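Long-range contacts in nucleoporin NUP145N (PDB 5HB6), which probably serves as a structural component of the nuclear pore complex, this chain being its S59 autopeptidase domain: residues 6-11 against 25-30; 36-41 against 84-89; 88-93 against 127-132. The protein carries 1 engineered substitution. All blocks are in the same frame, centred on the assembly; numbering follows the deposited sequence.

Interaction 1. Residues 6-11 against 25-30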
loop_
_atom_site.group_PDB
_atom_site.type_symbol
_atom_site.label_atom_id
_atom_site.label_comp_id
_atom_site.label_asym_id
_atom_site.label_seq_id
_atom_site.Cartn_x
_atom_site.Cartn_y
_atom_site.Cartn_z
ATOM N N MET A 6 10.727 4.593 0.878
ATOM C CA MET A 6 9.927 5.049 -0.256
ATOM C C MET A 6 10.770 5.036 -1.524
ATOM O O MET A 6 11.994 5.166 -1.472
ATOM C CB MET A 6 9.310 6.441 -0.018
ATOM C CG MET A 6 10.295 7.606 -0.000
ATOM S SD MET A 6 9.613 9.245 0.327
ATOM C CE MET A 6 9.444 9.178 2.109
ATOM N N SER A 7 10.084 4.924 -2.651
ATOM C CA SER A 7 10.716 4.950 -3.966
ATOM C C SER A 7 9.804 5.713 -4.914
ATOM O O SER A 7 8.605 5.447 -4.944
ATOM C CB SER A 7 10.893 3.519 -4.476
ATOM O OG SER A 7 11.565 3.513 -5.717
ATOM N N PRO A 8 10.308 6.680 -5.668
ATOM C CA PRO A 8 11.613 7.331 -5.532
ATOM C C PRO A 8 11.866 7.801 -4.104
ATOM O O PRO A 8 10.911 7.999 -3.337
ATOM C CB PRO A 8 11.495 8.546 -6.471
ATOM C CG PRO A 8 10.438 8.189 -7.447
ATOM C CD PRO A 8 9.452 7.372 -6.641
ATOM N N THR A 9 13.135 7.877 -3.729
ATOM C CA THR A 9 13.476 8.254 -2.371
ATOM C C THR A 9 13.078 9.697 -2.114
ATOM O O THR A 9 12.930 10.506 -3.042
ATOM C CB THR A 9 14.974 8.094 -2.113
ATOM O OG1 THR A 9 15.702 9.012 -2.941
ATOM C CG2 THR A 9 15.426 6.670 -2.365
ATOM N N ALA A 10 13.003 10.056 -0.826
ATOM C CA ALA A 10 12.752 11.446 -0.472
ATOM C C ALA A 10 13.785 12.371 -1.106
ATOM O O ALA A 10 13.436 13.445 -1.625
ATOM C CB ALA A 10 12.743 11.595 1.045
ATOM N N ASP A 11 15.056 11.953 -1.128
ATOM C CA ASP A 11 16.095 12.777 -1.759
ATOM C C ASP A 11 15.892 12.901 -3.268
ATOM O O ASP A 11 16.095 13.985 -3.838
ATOM C CB ASP A 11 17.483 12.212 -1.443
ATOM C CG ASP A 11 17.959 12.544 -0.024
ATOM O OD1 ASP A 11 17.403 13.468 0.619
ATOM O OD2 ASP A 11 18.919 11.893 0.441
ATOM N N VAL A 25 5.678 9.508 -10.636
ATOM C CA VAL A 25 5.220 8.234 -11.180
ATOM C C VAL A 25 5.916 7.105 -10.439
ATOM O O VAL A 25 7.116 7.183 -10.140
ATOM C CB VAL A 25 5.528 8.169 -12.690
ATOM C CG1 VAL A 25 5.207 6.802 -13.268
ATOM C CG2 VAL A 25 4.755 9.252 -13.432
ATOM N N GLY A 26 5.169 6.048 -10.150
ATOM C CA GLY A 26 5.741 4.885 -9.506
ATOM C C GLY A 26 5.991 5.042 -8.030
ATOM O O GLY A 26 6.811 4.303 -7.469
ATOM N N PHE A 27 5.323 5.996 -7.382
ATOM C CA PHE A 27 5.583 6.250 -5.971
ATOM C C PHE A 27 5.145 5.042 -5.151
ATOM O O PHE A 27 4.017 4.577 -5.276
ATOM C CB PHE A 27 4.887 7.526 -5.499
ATOM C CG PHE A 27 5.277 7.941 -4.117
ATOM C CD1 PHE A 27 6.607 8.163 -3.792
ATOM C CD2 PHE A 27 4.324 8.097 -3.123
ATOM C CE1 PHE A 27 6.961 8.540 -2.518
ATOM C CE2 PHE A 27 4.689 8.499 -1.856
ATOM C CZ PHE A 27 5.999 8.690 -1.554
ATOM N N THR A 28 6.042 4.579 -4.287
ATOM C CA THR A 28 5.854 3.350 -3.529
ATOM C C THR A 28 6.337 3.617 -2.118
ATOM O O THR A 28 7.432 4.150 -1.946
ATOM C CB THR A 28 6.680 2.209 -4.139
ATOM O OG1 THR A 28 6.283 2.027 -5.500
ATOM C CG2 THR A 28 6.471 0.903 -3.416
ATOM N N VAL A 29 5.526 3.264 -1.121
ATOM C CA VAL A 29 5.912 3.296 0.280
ATOM C C VAL A 29 5.844 1.883 0.793
ATOM O O VAL A 29 4.826 1.209 0.618
ATOM C CB VAL A 29 5.009 4.230 1.102
ATOM C CG1 VAL A 29 5.388 4.174 2.605
ATOM C CG2 VAL A 29 5.129 5.656 0.590
ATOM N N GLY A 30 6.947 1.412 1.380
ATOM C CA GLY A 30 6.998 0.057 1.879
ATOM C C GLY A 30 7.549 0.004 3.290
ATOM O O GLY A 30 8.072 0.994 3.818
#
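Met6 sets CG between its backbone N and carbonyl carbon (chi1 70°), while Phe27 turns CG anti to its own N (chi1 -172°); the two side chains cross with the sulfur at the ring edge. Met6 belongs to strand 4-7, outermost in the six-stranded antiparallel sheet of the autopeptidase domain, and Phe27 comes just before its partner, strand 28-31. Met6 faces Val29 as a non-hydrogen-bonded pair, Met6 CB lying 4.3 Å from Val29 CG2. Ser7 and Thr28 form the hydrogen-bonded pair, with Ser7 N donating to Thr28 O at 2.9 Å and Thr28 N returning to Ser7 O at 2.8 Å. Past this pair the edge strand stops: the peptide before Pro8 is cis, and Pro8 leads to Thr9, whose OG1 caps Asp12 N at the start of helix 10-14.

The Phe27 ring lies against Met6 and Pro8. Met6 SD lies in the plane of the ring, a Met-aromatic contact made at the edge, 4.0 Å from Phe27 CE1. The proline supplies a second neighbour, Pro8 CD standing 4.1 Å from Phe27 CD1. Ile13 of the helix and the loop residues Val43 and Leu45 also touch the ring, while Met6 reaches Leu50 and Phe54. An alanine in place of Phe27 would probably leave the Met6 sulfur without its aromatic partner and open a gap beside Pro8 and Ile13, letting the thioether turn more freely.

The Ser7 carbonyl meets more than the Thr28 amide. It also takes a CA-H...O contact from Phe27 CA at 3.3 Å, and Phe27 CD1 of the ring approaches the same Ser7 O to 3.6 Å.

Interaction 2. Residues 36-41 against 84-89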
loop_
_atom_site.group_PDB
_atom_site.type_symbol
_atom_site.label_atom_id
_atom_site.label_comp_id
_atom_site.label_asym_id
_atom_site.label_seq_id
_atom_site.Cartn_x
_atom_site.Cartn_y
_atom_site.Cartn_z
ATOM N N SER A 36 3.839 -3.273 1.016
ATOM C CA SER A 36 4.020 -2.053 0.253
ATOM C C SER A 36 2.700 -1.534 -0.273
ATOM O O SER A 36 1.737 -2.282 -0.461
ATOM C CB SER A 36 5.002 -2.256 -0.915
ATOM O OG SER A 36 4.489 -3.249 -1.784
ATOM N N VAL A 37 2.704 -0.225 -0.544
ATOM C CA VAL A 37 1.625 0.470 -1.240
ATOM C C VAL A 37 2.261 1.152 -2.455
ATOM O O VAL A 37 3.171 1.977 -2.311
ATOM C CB VAL A 37 0.957 1.513 -0.335
ATOM C CG1 VAL A 37 -0.164 2.218 -1.061
ATOM C CG2 VAL A 37 0.475 0.885 0.949
ATOM N N GLN A 38 1.814 0.758 -3.636
ATOM C CA GLN A 38 2.293 1.289 -4.909
ATOM C C GLN A 38 1.171 2.122 -5.500
ATOM O O GLN A 38 0.139 1.581 -5.896
ATOM C CB GLN A 38 2.661 0.172 -5.884
ATOM C CG GLN A 38 3.841 -0.679 -5.462
ATOM C CD GLN A 38 4.069 -1.866 -6.389
ATOM O OE1 GLN A 38 4.655 -1.707 -7.450
ATOM N NE2 GLN A 38 3.575 -3.049 -6.012
ATOM N N PHE A 39 1.368 3.434 -5.575
ATOM C CA PHE A 39 0.335 4.295 -6.137
ATOM C C PHE A 39 0.301 4.129 -7.653
ATOM O O PHE A 39 1.349 4.140 -8.317
ATOM C CB PHE A 39 0.527 5.737 -5.659
ATOM C CG PHE A 39 0.422 5.848 -4.158
ATOM C CD1 PHE A 39 -0.821 5.949 -3.548
ATOM C CD2 PHE A 39 1.540 5.749 -3.351
ATOM C CE1 PHE A 39 -0.938 6.000 -2.174
ATOM C CE2 PHE A 39 1.435 5.771 -1.972
ATOM C CZ PHE A 39 0.189 5.896 -1.379
ATOM N N LYS A 40 -0.897 3.974 -8.192
ATOM C CA LYS A 40 -1.071 3.534 -9.565
ATOM C C LYS A 40 -1.121 4.677 -10.566
ATOM O O LYS A 40 -0.998 4.421 -11.765
ATOM C CB LYS A 40 -2.335 2.663 -9.677
ATOM C CG LYS A 40 -2.149 1.289 -9.004
ATOM C CD LYS A 40 -3.439 0.505 -8.827
ATOM C CE LYS A 40 -4.052 0.142 -10.135
ATOM N NZ LYS A 40 -5.262 -0.711 -9.913
ATOM N N VAL A 41 -1.223 5.916 -10.106
ATOM C CA VAL A 41 -1.294 7.089 -10.973
ATOM C C VAL A 41 -0.224 8.045 -10.474
ATOM O O VAL A 41 0.295 7.887 -9.353
ATOM C CB VAL A 41 -2.693 7.746 -10.914
ATOM C CG1 VAL A 41 -3.752 6.813 -11.464
ATOM C CG2 VAL A 41 -3.030 8.142 -9.487
ATOM N N PRO A 84 -5.855 5.654 -6.606
ATOM C CA PRO A 84 -5.734 4.203 -6.792
ATOM C C PRO A 84 -4.345 3.674 -6.409
ATOM O O PRO A 84 -3.313 4.299 -6.685
ATOM C CB PRO A 84 -6.029 4.027 -8.287
ATOM C CG PRO A 84 -6.951 5.149 -8.606
ATOM C CD PRO A 84 -6.426 6.300 -7.801
ATOM N N ALA A 85 -4.329 2.495 -5.783
ATOM C CA ALA A 85 -3.080 1.927 -5.284
ATOM C C ALA A 85 -3.156 0.414 -5.308
ATOM O O ALA A 85 -4.235 -0.171 -5.177
ATOM C CB ALA A 85 -2.749 2.380 -3.848
ATOM N N LEU A 86 -1.976 -0.200 -5.409
ATOM C CA LEU A 86 -1.794 -1.635 -5.320
ATOM C C LEU A 86 -1.107 -1.923 -4.000
ATOM O O LEU A 86 0.038 -1.496 -3.781
ATOM C CB LEU A 86 -0.967 -2.131 -6.505
ATOM C CG LEU A 86 -0.482 -3.592 -6.438
ATOM C CD1 LEU A 86 -1.610 -4.545 -6.576
ATOM C CD2 LEU A 86 0.526 -3.881 -7.564
ATOM N N ILE A 87 -1.769 -2.702 -3.150
ATOM C CA ILE A 87 -1.294 -2.972 -1.793
ATOM C C ILE A 87 -0.882 -4.428 -1.744
ATOM O O ILE A 87 -1.628 -5.298 -2.197
ATOM C CB ILE A 87 -2.403 -2.672 -0.772
ATOM C CG1 ILE A 87 -2.771 -1.191 -0.853
ATOM C CG2 ILE A 87 -1.980 -3.069 0.617
ATOM C CD1 ILE A 87 -3.968 -0.848 -0.035
ATOM N N SER A 88 0.288 -4.700 -1.183
ATOM C CA SER A 88 0.784 -6.068 -1.082
ATOM C C SER A 88 1.149 -6.302 0.368
ATOM O O SER A 88 1.991 -5.581 0.904
ATOM C CB SER A 88 2.009 -6.259 -2.002
ATOM O OG SER A 88 1.676 -5.951 -3.343
ATOM N N LEU A 89 0.532 -7.300 0.979
ATOM C CA LEU A 89 0.681 -7.550 2.411
ATOM C C LEU A 89 1.174 -8.958 2.690
ATOM O O LEU A 89 0.518 -9.952 2.346
ATOM C CB LEU A 89 -0.626 -7.337 3.150
ATOM C CG LEU A 89 -1.125 -5.902 3.176
ATOM C CD1 LEU A 89 -2.523 -5.802 3.730
ATOM C CD2 LEU A 89 -0.196 -4.995 3.952
HETATM O O HOH W 1 2.270 -3.153 -3.543
#
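The side chains of Gln38 and Leu86 run alongside each other in the same direction, from a hydrogen-bonded pair of antiparallel strands. Gln38 CB rests 3.8 Å from Leu86 O. Its CG, anti to the carbonyl carbon (chi1 -66°), packs against Thr28 OG1 of the next strand, and CD continues anti to CA (chi2 174°). At the tip, NE2 passes 3.5 Å from Leu86 CD2 in the leucine conformer described and donates to a water at 2.8 Å. That water also donates to Leu86 O, 2.8 Å away, and hydrogen-bonds to Ser36 OG and Ser88 OG, so four groups from both strands grip it and tie down the amide.

Beneath, the backbones join through reciprocal bonds: Gln38 N donates to Leu86 O, and Leu86 N reaches Gln38 O at 2.8 Å, with the same exchange between Ser36 and Ser88. Lys40 N continues the pairing beyond the strand by donating to Pro84 O. The other face is apolar: Val37 CG1 meets Ala85 CB at 3.8 Å and lies over one face of the Phe39 ring, toward its rim.

Strands 28-31 and 129-134 flank the pair in the sheet, and Ala65 of strand 64-67 packs on Val37 and Ile87.

Interaction 3. Residues 88-93 against 127-132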
loop_
_atom_site.group_PDB
_atom_site.type_symbol
_atom_site.label_atom_id
_atom_site.label_comp_id
_atom_site.label_asym_id
_atom_site.label_seq_id
_atom_site.Cartn_x
_atom_site.Cartn_y
_atom_site.Cartn_z
ATOM N N SER A 88 0.288 -4.700 -1.183
ATOM C CA SER A 88 0.784 -6.068 -1.082
ATOM C C SER A 88 1.149 -6.302 0.368
ATOM O O SER A 88 1.991 -5.581 0.904
ATOM C CB SER A 88 2.009 -6.259 -2.002
ATOM O OG SER A 88 1.676 -5.951 -3.343
ATOM N N LEU A 89 0.532 -7.300 0.979
ATOM C CA LEU A 89 0.681 -7.550 2.411
ATOM C C LEU A 89 1.174 -8.958 2.690
ATOM O O LEU A 89 0.518 -9.952 2.346
ATOM C CB LEU A 89 -0.626 -7.337 3.150
ATOM C CG LEU A 89 -1.125 -5.902 3.176
ATOM C CD1 LEU A 89 -2.523 -5.802 3.730
ATOM C CD2 LEU A 89 -0.196 -4.995 3.952
ATOM N N GLU A 90 2.322 -9.037 3.357
ATOM C CA GLU A 90 2.824 -10.283 3.915
ATOM C C GLU A 90 1.889 -10.811 5.010
ATOM O O GLU A 90 0.993 -10.115 5.502
ATOM C CB GLU A 90 4.224 -10.081 4.522
ATOM C CG GLU A 90 5.258 -9.678 3.476
ATOM C CD GLU A 90 6.655 -9.504 4.031
ATOM O OE1 GLU A 90 6.940 -10.050 5.109
ATOM O OE2 GLU A 90 7.453 -8.816 3.383
ATOM N N HIS A 91 2.083 -12.083 5.350
ATOM C CA HIS A 91 1.431 -12.694 6.511
ATOM C C HIS A 91 -0.065 -12.900 6.301
ATOM O O HIS A 91 -0.837 -12.895 7.259
ATOM C CB HIS A 91 1.692 -11.922 7.812
ATOM C CG HIS A 91 3.078 -11.393 7.915
ATOM N ND1 HIS A 91 4.189 -12.200 7.888
ATOM C CD2 HIS A 91 3.534 -10.127 7.982
ATOM C CE1 HIS A 91 5.276 -11.454 7.941
ATOM N NE2 HIS A 91 4.910 -10.188 8.018
ATOM N N SER A 92 -0.480 -13.071 5.051
ATOM C CA SER A 92 -1.878 -13.188 4.683
ATOM C C SER A 92 -2.318 -14.632 4.485
ATOM O O SER A 92 -3.283 -14.893 3.750
ATOM C CB SER A 92 -2.167 -12.341 3.448
ATOM O OG SER A 92 -1.894 -10.968 3.715
ATOM N N TRP A 93 -1.675 -15.554 5.213
ATOM C CA TRP A 93 -1.924 -16.977 5.200
ATOM C C TRP A 93 -3.364 -17.286 5.570
ATOM O O TRP A 93 -4.038 -16.481 6.223
ATOM C CB TRP A 93 -1.055 -17.635 6.277
ATOM C CG TRP A 93 0.376 -17.265 6.271
ATOM C CD1 TRP A 93 0.999 -16.451 7.169
ATOM C CD2 TRP A 93 1.373 -17.688 5.344
ATOM N NE1 TRP A 93 2.319 -16.328 6.851
ATOM C CE2 TRP A 93 2.582 -17.074 5.727
ATOM C CE3 TRP A 93 1.360 -18.506 4.217
ATOM C CZ2 TRP A 93 3.770 -17.275 5.036
ATOM C CZ3 TRP A 93 2.543 -18.712 3.540
ATOM C CH2 TRP A 93 3.732 -18.108 3.951
ATOM N N THR A 127 4.831 -17.500 -0.230
ATOM C CA THR A 127 5.280 -16.358 0.551
ATOM C C THR A 127 4.211 -15.784 1.459
ATOM O O THR A 127 4.539 -14.993 2.343
ATOM C CB THR A 127 5.759 -15.230 -0.360
ATOM O OG1 THR A 127 4.646 -14.718 -1.098
ATOM C CG2 THR A 127 6.814 -15.730 -1.325
ATOM N N GLY A 128 2.949 -16.135 1.252
ATOM C CA GLY A 128 1.885 -15.603 2.067
ATOM C C GLY A 128 1.474 -14.189 1.731
ATOM O O GLY A 128 0.760 -13.563 2.509
ATOM N N VAL A 129 1.883 -13.667 0.582
ATOM C CA VAL A 129 1.594 -12.289 0.204
ATOM C C VAL A 129 0.273 -12.244 -0.556
ATOM O O VAL A 129 0.098 -12.895 -1.603
ATOM C CB VAL A 129 2.719 -11.692 -0.649
ATOM C CG1 VAL A 129 2.337 -10.305 -1.196
ATOM C CG2 VAL A 129 3.980 -11.562 0.176
ATOM N N TRP A 130 -0.649 -11.431 -0.063
ATOM C CA TRP A 130 -1.878 -11.060 -0.759
ATOM C C TRP A 130 -1.722 -9.660 -1.315
ATOM O O TRP A 130 -1.396 -8.730 -0.579
ATOM C CB TRP A 130 -3.000 -11.072 0.281
ATOM C CG TRP A 130 -4.343 -10.492 -0.128
ATOM C CD1 TRP A 130 -4.975 -10.515 -1.362
ATOM C CD2 TRP A 130 -5.220 -9.797 0.741
ATOM N NE1 TRP A 130 -6.190 -9.911 -1.269
ATOM C CE2 TRP A 130 -6.366 -9.450 0.005
ATOM C CE3 TRP A 130 -5.154 -9.462 2.096
ATOM C CZ2 TRP A 130 -7.430 -8.751 0.563
ATOM C CZ3 TRP A 130 -6.205 -8.775 2.665
ATOM C CH2 TRP A 130 -7.324 -8.408 1.893
ATOM N N ALA A 131 -1.979 -9.527 -2.609
ATOM C CA ALA A 131 -1.932 -8.242 -3.283
ATOM C C ALA A 131 -3.308 -7.932 -3.830
ATOM O O ALA A 131 -4.005 -8.812 -4.342
ATOM C CB ALA A 131 -0.899 -8.232 -4.392
ATOM N N PHE A 132 -3.686 -6.668 -3.715
ATOM C CA PHE A 132 -4.992 -6.226 -4.167
ATOM C C PHE A 132 -4.931 -4.738 -4.471
ATOM O O PHE A 132 -4.085 -4.014 -3.926
ATOM C CB PHE A 132 -6.063 -6.511 -3.108
ATOM C CG PHE A 132 -5.777 -5.877 -1.764
ATOM C CD1 PHE A 132 -4.961 -6.511 -0.833
ATOM C CD2 PHE A 132 -6.312 -4.647 -1.438
ATOM C CE1 PHE A 132 -4.695 -5.934 0.391
ATOM C CE2 PHE A 132 -6.036 -4.061 -0.188
ATOM C CZ PHE A 132 -5.216 -4.696 0.700
HETATM O O HOH W 2 4.127 -13.747 4.727
#
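Where strand 85-89 runs antiparallel to strand 129-134, the regular sheet pairing ends at Leu89 and Trp130, and the loop that follows folds back over the start of the partner strand. Leu89 N donates to Trp130 O at 2.9 Å. Leu89 O in turn takes Trp130 N at 3.1 Å and, from the opposite face of its carbonyl plane, Ser92 OG at 3.0 Å. The loop is fastened once more by Ser92 N, which donates to Gly128 O at 2.9 Å, and a water bridges His91 N and Thr127 O.

The Trp93 indole lies against the Thr127-Gly128 peptide. Gly128 CA sits over its six-membered ring, 3.5 Å from the centroid and 11° off the normal, a CH-pi contact; Gly128 N lies over the same ring. A beta carbon at Gly128 would probably clash with Trp93 CE2, and the positive phi (77°) also favours glycine. Tyr123 of strand 119-124 and Pro98 touch Trp93 too.

Ser92 CB packs 3.5 Å from Trp130 CB, with Ser92 OG in the plane of the indole at its edge. Phe132 CD1 covers the centre of one indole face, and Leu89 CD1 meets the edge of the Phe132 ring, 4.0 Å from Phe132 CE1. On the other side of the sheet, Ser88 OG touches Ala131 CB.

The buried Ser92 hydroxyl thus spends its proton on a carbonyl already bonded to an amide, and two donors on Leu89 O would be likely to polarise that C=O while fixing the serine's rotation.

All three contacts lie across one six-stranded antiparallel sheet, whose order is 4-7, 28-31, 35-39, 85-89, 129-134, 119-124. Interaction 1 joins the first two strands, interaction 2 the third and fourth, and interaction 3 the fourth and fifth. The centres of interactions 1 and 2 are about 11 Å apart, those of interactions 2 and 3 about 13 Å, and those of interactions 1 and 3 about 20 Å. Both segments of interaction 1 precede those of interaction 2, and Val29 O probably bonds Val37 N between them. Interaction 3 starts where the second segment of interaction 2 ends, sharing Ser88 and Leu89 on strand 85-89, which thus binds early strands to late ones in a single autopeptidase domain.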